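PDB 3SIM: protein, Family 18 Chitinase from Crocus vernus, which probably hydrolyses the beta-1,4 glycosidic bonds of chitin, as a plant chitinase of glycosyl hydrolase family 18 with a TIM-barrel fold. Local coordinates for residues 149-163 against 179-191. Sequence-based numbering, arbitrary orientation.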
loop_
_atom_site.group_PDB
_atom_site.type_symbol
_atom_site.label_atom_id
_atom_site.label_comp_id
_atom_site.label_asym_id
_atom_site.label_seq_id
_atom_site.Cartn_x
_atom_site.Cartn_y
_atom_site.Cartn_z
ATOM N N LYS A 149 -2.845 1.907 16.917
ATOM C CA LYS A 149 -3.235 0.578 17.366
ATOM C C LYS A 149 -3.658 0.544 18.861
ATOM O O LYS A 149 -4.656 0.002 19.181
ATOM C CB LYS A 149 -2.144 -0.458 17.046
ATOM C CG LYS A 149 -2.007 -0.900 15.582
ATOM C CD LYS A 149 -1.122 -2.115 15.419
ATOM C CE LYS A 149 -1.052 -2.654 13.961
ATOM N NZ LYS A 149 -0.371 -3.860 13.760
ATOM N N LYS A 150 -2.882 1.176 19.709
ATOM C CA LYS A 150 -3.172 1.283 21.137
ATOM C C LYS A 150 -4.495 2.016 21.456
ATOM O O LYS A 150 -5.213 1.526 22.205
ATOM C CB LYS A 150 -1.979 1.825 21.893
ATOM C CG LYS A 150 -2.122 2.155 23.335
ATOM C CD LYS A 150 -0.856 2.826 23.846
ATOM C CE LYS A 150 -0.876 4.288 23.633
ATOM N NZ LYS A 150 0.362 4.967 23.218
ATOM N N ASN A 151 -4.811 3.097 20.757
ATOM C CA ASN A 151 -6.008 3.915 20.899
ATOM C C ASN A 151 -7.268 3.249 20.312
ATOM O O ASN A 151 -8.344 3.735 20.430
ATOM C CB ASN A 151 -5.833 5.296 20.286
ATOM C CG ASN A 151 -4.796 6.113 20.952
ATOM O OD1 ASN A 151 -4.340 5.814 21.985
ATOM N ND2 ASN A 151 -4.424 7.161 20.316
ATOM N N GLY A 152 -7.049 2.116 19.663
ATOM C CA GLY A 152 -8.041 1.350 18.945
ATOM C C GLY A 152 -8.536 1.888 17.603
ATOM O O GLY A 152 -9.541 1.486 17.152
ATOM N N VAL A 153 -7.839 2.856 17.038
ATOM C CA VAL A 153 -8.140 3.466 15.756
ATOM C C VAL A 153 -7.981 2.574 14.485
ATOM O O VAL A 153 -8.713 2.696 13.568
ATOM C CB VAL A 153 -7.415 4.842 15.594
ATOM C CG1 VAL A 153 -7.859 5.513 14.353
ATOM C CG2 VAL A 153 -7.661 5.713 16.798
ATOM N N ILE A 154 -6.971 1.729 14.479
ATOM C CA ILE A 154 -6.718 0.759 13.424
ATOM C C ILE A 154 -6.508 -0.659 13.925
ATOM O O ILE A 154 -6.015 -0.871 14.964
ATOM C CB ILE A 154 -5.527 1.156 12.500
ATOM C CG1 ILE A 154 -4.182 1.030 13.232
ATOM C CG2 ILE A 154 -5.728 2.483 11.882
ATOM C CD1 ILE A 154 -3.051 1.535 12.537
ATOM N N SER A 155 -6.987 -1.606 13.156
ATOM C CA SER A 155 -6.628 -3.025 13.213
ATOM C C SER A 155 -5.259 -3.522 12.681
ATOM O O SER A 155 -4.629 -4.345 13.291
ATOM C CB SER A 155 -7.706 -3.865 12.602
ATOM O OG SER A 155 -8.823 -3.802 13.384
ATOM N N PHE A 156 -4.899 -3.045 11.497
ATOM C CA PHE A 156 -3.700 -3.434 10.795
ATOM C C PHE A 156 -2.876 -2.304 10.182
ATOM O O PHE A 156 -3.341 -1.210 9.966
ATOM C CB PHE A 156 -4.001 -4.509 9.719
ATOM C CG PHE A 156 -4.867 -4.032 8.595
ATOM C CD1 PHE A 156 -6.233 -4.014 8.696
ATOM C CD2 PHE A 156 -4.312 -3.616 7.411
ATOM C CE1 PHE A 156 -7.014 -3.565 7.667
ATOM C CE2 PHE A 156 -5.082 -3.195 6.395
ATOM C CZ PHE A 156 -6.439 -3.169 6.522
ATOM N N ALA A 157 -1.630 -2.639 9.932
ATOM C CA ALA A 157 -0.674 -1.834 9.202
ATOM C C ALA A 157 0.294 -2.613 8.286
ATOM O O ALA A 157 0.763 -3.650 8.634
ATOM C CB ALA A 157 0.074 -0.974 10.130
ATOM N N SER A 158 0.573 -2.021 7.135
ATOM C CA SER A 158 1.466 -2.505 6.102
ATOM C C SER A 158 2.521 -1.465 5.640
ATOM O O SER A 158 2.339 -0.296 5.765
ATOM C CB SER A 158 0.679 -2.931 4.864
ATOM O OG SER A 158 -0.053 -1.883 4.316
ATOM N N ILE A 159 3.579 -1.965 5.044
ATOM C CA ILE A 159 4.598 -1.145 4.409
ATOM C C ILE A 159 4.783 -1.552 2.942
ATOM O O ILE A 159 4.567 -2.662 2.618
ATOM C CB ILE A 159 5.948 -1.107 5.193
ATOM C CG1 ILE A 159 6.562 -2.495 5.362
ATOM C CG2 ILE A 159 5.816 -0.470 6.501
ATOM C CD1 ILE A 159 7.871 -2.531 6.045
ATOM N N SER A 160 5.200 -0.638 2.075
ATOM C CA SER A 160 5.364 -0.943 0.683
ATOM C C SER A 160 6.747 -0.569 0.104
ATOM O O SER A 160 6.834 0.210 -0.741
ATOM C CB SER A 160 4.202 -0.390 -0.168
ATOM O OG SER A 160 2.952 -0.545 0.370
ATOM N N PRO A 161 7.803 -1.203 0.580
ATOM C CA PRO A 161 9.156 -0.948 0.121
ATOM C C PRO A 161 9.541 -1.522 -1.271
ATOM O O PRO A 161 8.799 -2.194 -1.926
ATOM C CB PRO A 161 10.011 -1.562 1.236
ATOM C CG PRO A 161 9.315 -2.619 1.676
ATOM C CD PRO A 161 7.824 -2.320 1.509
ATOM N N PHE A 162 10.746 -1.185 -1.693
ATOM C CA PHE A 162 11.418 -1.679 -2.883
ATOM C C PHE A 162 12.930 -1.444 -2.693
ATOM O O PHE A 162 13.311 -0.788 -1.771
ATOM C CB PHE A 162 10.865 -1.077 -4.193
ATOM C CG PHE A 162 10.706 0.401 -4.169
ATOM C CD1 PHE A 162 9.584 1.032 -3.629
ATOM C CD2 PHE A 162 11.698 1.205 -4.666
ATOM C CE1 PHE A 162 9.502 2.395 -3.612
ATOM C CE2 PHE A 162 11.579 2.557 -4.628
ATOM C CZ PHE A 162 10.493 3.130 -4.099
ATOM N N PRO A 163 13.762 -2.006 -3.555
ATOM C CA PRO A 163 15.169 -2.136 -3.217
ATOM C C PRO A 163 15.811 -0.780 -2.939
ATOM O O PRO A 163 16.439 -0.683 -1.973
ATOM C CB PRO A 163 15.749 -2.761 -4.435
ATOM C CG PRO A 163 14.721 -3.660 -4.906
ATOM C CD PRO A 163 13.425 -2.888 -4.663
ATOM N N ALA A 179 4.614 -4.069 15.219
ATOM C CA ALA A 179 3.595 -3.150 14.739
ATOM C C ALA A 179 3.127 -3.300 13.276
ATOM O O ALA A 179 2.099 -2.793 12.920
ATOM C CB ALA A 179 3.985 -1.719 15.013
ATOM N N ILE A 180 3.925 -3.979 12.481
ATOM C CA ILE A 180 3.685 -4.208 11.072
ATOM C C ILE A 180 3.145 -5.649 10.758
ATOM O O ILE A 180 3.800 -6.640 10.997
ATOM C CB ILE A 180 4.952 -3.931 10.259
ATOM C CG1 ILE A 180 5.400 -2.485 10.359
ATOM C CG2 ILE A 180 4.757 -4.258 8.878
ATOM C CD1 ILE A 180 6.756 -2.325 10.308
ATOM N N ASN A 181 1.925 -5.685 10.261
ATOM C CA ASN A 181 1.267 -6.887 9.824
ATOM C C ASN A 181 1.739 -7.665 8.583
ATOM O O ASN A 181 1.772 -8.826 8.649
ATOM C CB ASN A 181 -0.214 -6.713 9.806
ATOM C CG ASN A 181 -0.749 -6.372 11.157
ATOM O OD1 ASN A 181 -0.864 -7.173 11.983
ATOM N ND2 ASN A 181 -0.979 -5.176 11.363
ATOM N N HIS A 182 2.032 -6.971 7.501
ATOM C CA HIS A 182 2.537 -7.523 6.251
ATOM C C HIS A 182 3.230 -6.468 5.377
ATOM O O HIS A 182 3.156 -5.310 5.643
ATOM C CB HIS A 182 1.470 -8.250 5.428
ATOM C CG HIS A 182 0.213 -7.478 5.261
ATOM N ND1 HIS A 182 -0.017 -6.675 4.186
ATOM C CD2 HIS A 182 -0.869 -7.364 6.048
ATOM C CE1 HIS A 182 -1.191 -6.113 4.305
ATOM N NE2 HIS A 182 -1.726 -6.513 5.431
ATOM N N ILE A 183 3.870 -6.928 4.337
ATOM C CA ILE A 183 4.747 -6.157 3.521
ATOM C C ILE A 183 4.385 -6.315 2.049
ATOM O O ILE A 183 4.564 -7.332 1.470
ATOM C CB ILE A 183 6.209 -6.512 3.794
ATOM C CG1 ILE A 183 6.495 -6.478 5.273
ATOM C CG2 ILE A 183 7.164 -5.590 3.036
ATOM C CD1 ILE A 183 7.748 -6.990 5.597
ATOM N N ASN A 184 3.841 -5.261 1.506
ATOM C CA ASN A 184 3.472 -5.195 0.139
ATOM C C ASN A 184 4.642 -4.742 -0.750
ATOM O O ASN A 184 4.685 -3.634 -1.190
ATOM C CB ASN A 184 2.201 -4.384 -0.075
ATOM C CG ASN A 184 1.042 -4.789 0.847
ATOM O OD1 ASN A 184 0.797 -5.937 1.152
ATOM N ND2 ASN A 184 0.312 -3.807 1.218
ATOM N N TYR A 185 5.571 -5.668 -0.988
ATOM C CA TYR A 185 6.809 -5.367 -1.684
ATOM C C TYR A 185 6.471 -5.073 -3.124
ATOM O O TYR A 185 5.667 -5.687 -3.677
ATOM C CB TYR A 185 7.863 -6.477 -1.578
ATOM C CG TYR A 185 9.278 -6.046 -1.663
ATOM C CD1 TYR A 185 10.002 -6.155 -2.838
ATOM C CD2 TYR A 185 9.930 -5.540 -0.569
ATOM C CE1 TYR A 185 11.330 -5.797 -2.917
ATOM C CE2 TYR A 185 11.211 -5.150 -0.623
ATOM C CZ TYR A 185 11.928 -5.256 -1.806
ATOM O OH TYR A 185 13.198 -4.827 -1.867
ATOM N N GLN A 186 7.065 -4.023 -3.628
ATOM C CA GLN A 186 6.806 -3.462 -4.934
ATOM C C GLN A 186 7.742 -4.127 -6.015
ATOM O O GLN A 186 8.732 -3.588 -6.440
ATOM C CB GLN A 186 6.822 -1.914 -4.886
ATOM C CG GLN A 186 5.797 -1.189 -4.008
ATOM C CD GLN A 186 5.665 0.307 -4.347
ATOM O OE1 GLN A 186 5.756 1.153 -3.496
ATOM N NE2 GLN A 186 5.461 0.586 -5.593
ATOM N N PHE A 187 7.373 -5.315 -6.419
ATOM C CA PHE A 187 8.116 -6.086 -7.392
ATOM C C PHE A 187 8.143 -5.396 -8.786
ATOM O O PHE A 187 9.011 -5.618 -9.542
ATOM C CB PHE A 187 7.734 -7.581 -7.421
ATOM C CG PHE A 187 8.159 -8.363 -6.198
ATOM C CD1 PHE A 187 9.391 -8.940 -6.103
ATOM C CD2 PHE A 187 7.316 -8.504 -5.146
ATOM C CE1 PHE A 187 9.753 -9.619 -4.987
ATOM C CE2 PHE A 187 7.676 -9.182 -4.058
ATOM C CZ PHE A 187 8.896 -9.729 -3.961
ATOM N N LYS A 188 7.220 -4.494 -9.038
ATOM C CA LYS A 188 7.238 -3.759 -10.294
ATOM C C LYS A 188 8.487 -2.855 -10.451
ATOM O O LYS A 188 8.809 -2.448 -11.495
ATOM C CB LYS A 188 5.912 -3.059 -10.607
ATOM C CG LYS A 188 5.353 -2.185 -9.573
ATOM C CD LYS A 188 4.573 -2.982 -8.505
ATOM C CE LYS A 188 3.927 -2.105 -7.490
ATOM N NZ LYS A 188 4.103 -0.828 -7.851
ATOM N N ALA A 189 9.206 -2.642 -9.374
ATOM C CA ALA A 189 10.452 -1.915 -9.360
ATOM C C ALA A 189 11.626 -2.535 -10.148
ATOM O O ALA A 189 12.450 -1.855 -10.598
ATOM C CB ALA A 189 10.848 -1.525 -7.975
ATOM N N TYR A 190 11.643 -3.835 -10.274
ATOM C CA TYR A 190 12.663 -4.506 -11.038
ATOM C C TYR A 190 12.496 -4.320 -12.559
ATOM O O TYR A 190 11.442 -3.936 -13.008
ATOM C CB TYR A 190 12.712 -5.966 -10.662
ATOM C CG TYR A 190 13.140 -6.268 -9.227
ATOM C CD1 TYR A 190 14.466 -6.282 -8.865
ATOM C CD2 TYR A 190 12.226 -6.613 -8.275
ATOM C CE1 TYR A 190 14.843 -6.580 -7.617
ATOM C CE2 TYR A 190 12.606 -6.884 -7.025
ATOM C CZ TYR A 190 13.911 -6.860 -6.698
ATOM O OH TYR A 190 14.273 -7.158 -5.476
ATOM N N ASP A 191 13.527 -4.640 -13.328
ATOM C CA ASP A 191 13.527 -4.498 -14.784
ATOM C C ASP A 191 12.480 -5.335 -15.457
ATOM O O ASP A 191 12.109 -6.336 -14.988
ATOM C CB ASP A 191 14.791 -5.031 -15.437
ATOM C CG ASP A 191 15.952 -4.280 -15.132
ATOM O OD1 ASP A 191 15.893 -3.076 -14.873
ATOM O OD2 ASP A 191 16.957 -4.940 -15.115
#
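CG1 of Ile159 sits between the backbone N and the carbonyl carbon (chi1 59°), which brings it against CG2 of Ile183 at 3.9 Å, and Tyr185, with CG opposite its backbone N (chi1 -152°), swings its ring back along 161-163. One face of that ring receives Phe162 CA in a CH-pi contact, 4.2 Å from the ring centroid. Pro161 O lies over the same face, offset toward the rim, while Pro161 CG meets CD2 of Tyr185 at 3.7 Å. The Tyr185 hydroxyl ends beside Pro163 CD and hydrogen-bonds to Asp166 and Lys209; a leucine here would probably leave both without their shared hydroxyl partner and Phe162 CA without the ring face it packs on. The same CG2 of Ile183 packs against Pro161 CD. Strand 156-159 pairs in parallel with the weakly bonded strand 182-184: Asn184 N bonds to Ile159 O (2.9 Å), and Ile159 N reaches His182 O only weakly. Asn181 N to Ala157 O and Gln186 N to Pro161 O (3.0 Å) carry the pairing past either end of strand 182-184. The extended Lys149 chain brings NZ to Ala179 O (2.8 Å), approaching from above the carbonyl plane. His182 turns ND1 to OD1 of Asn184, its CE1 lying against Ser158 CB. Ser158 and Ser160 both hydrogen-bond through OG to Asp123, probably the first acidic residue of the family's DxDxE motif, on the barrel's inner side. The contact closes the beta-alpha-beta unit of strand 156-159, helix 166-175 and strand 182-184, with Ile159 and Pro161 facing that helix and strands 121-125 and 215-220 continuing the barrel on either side.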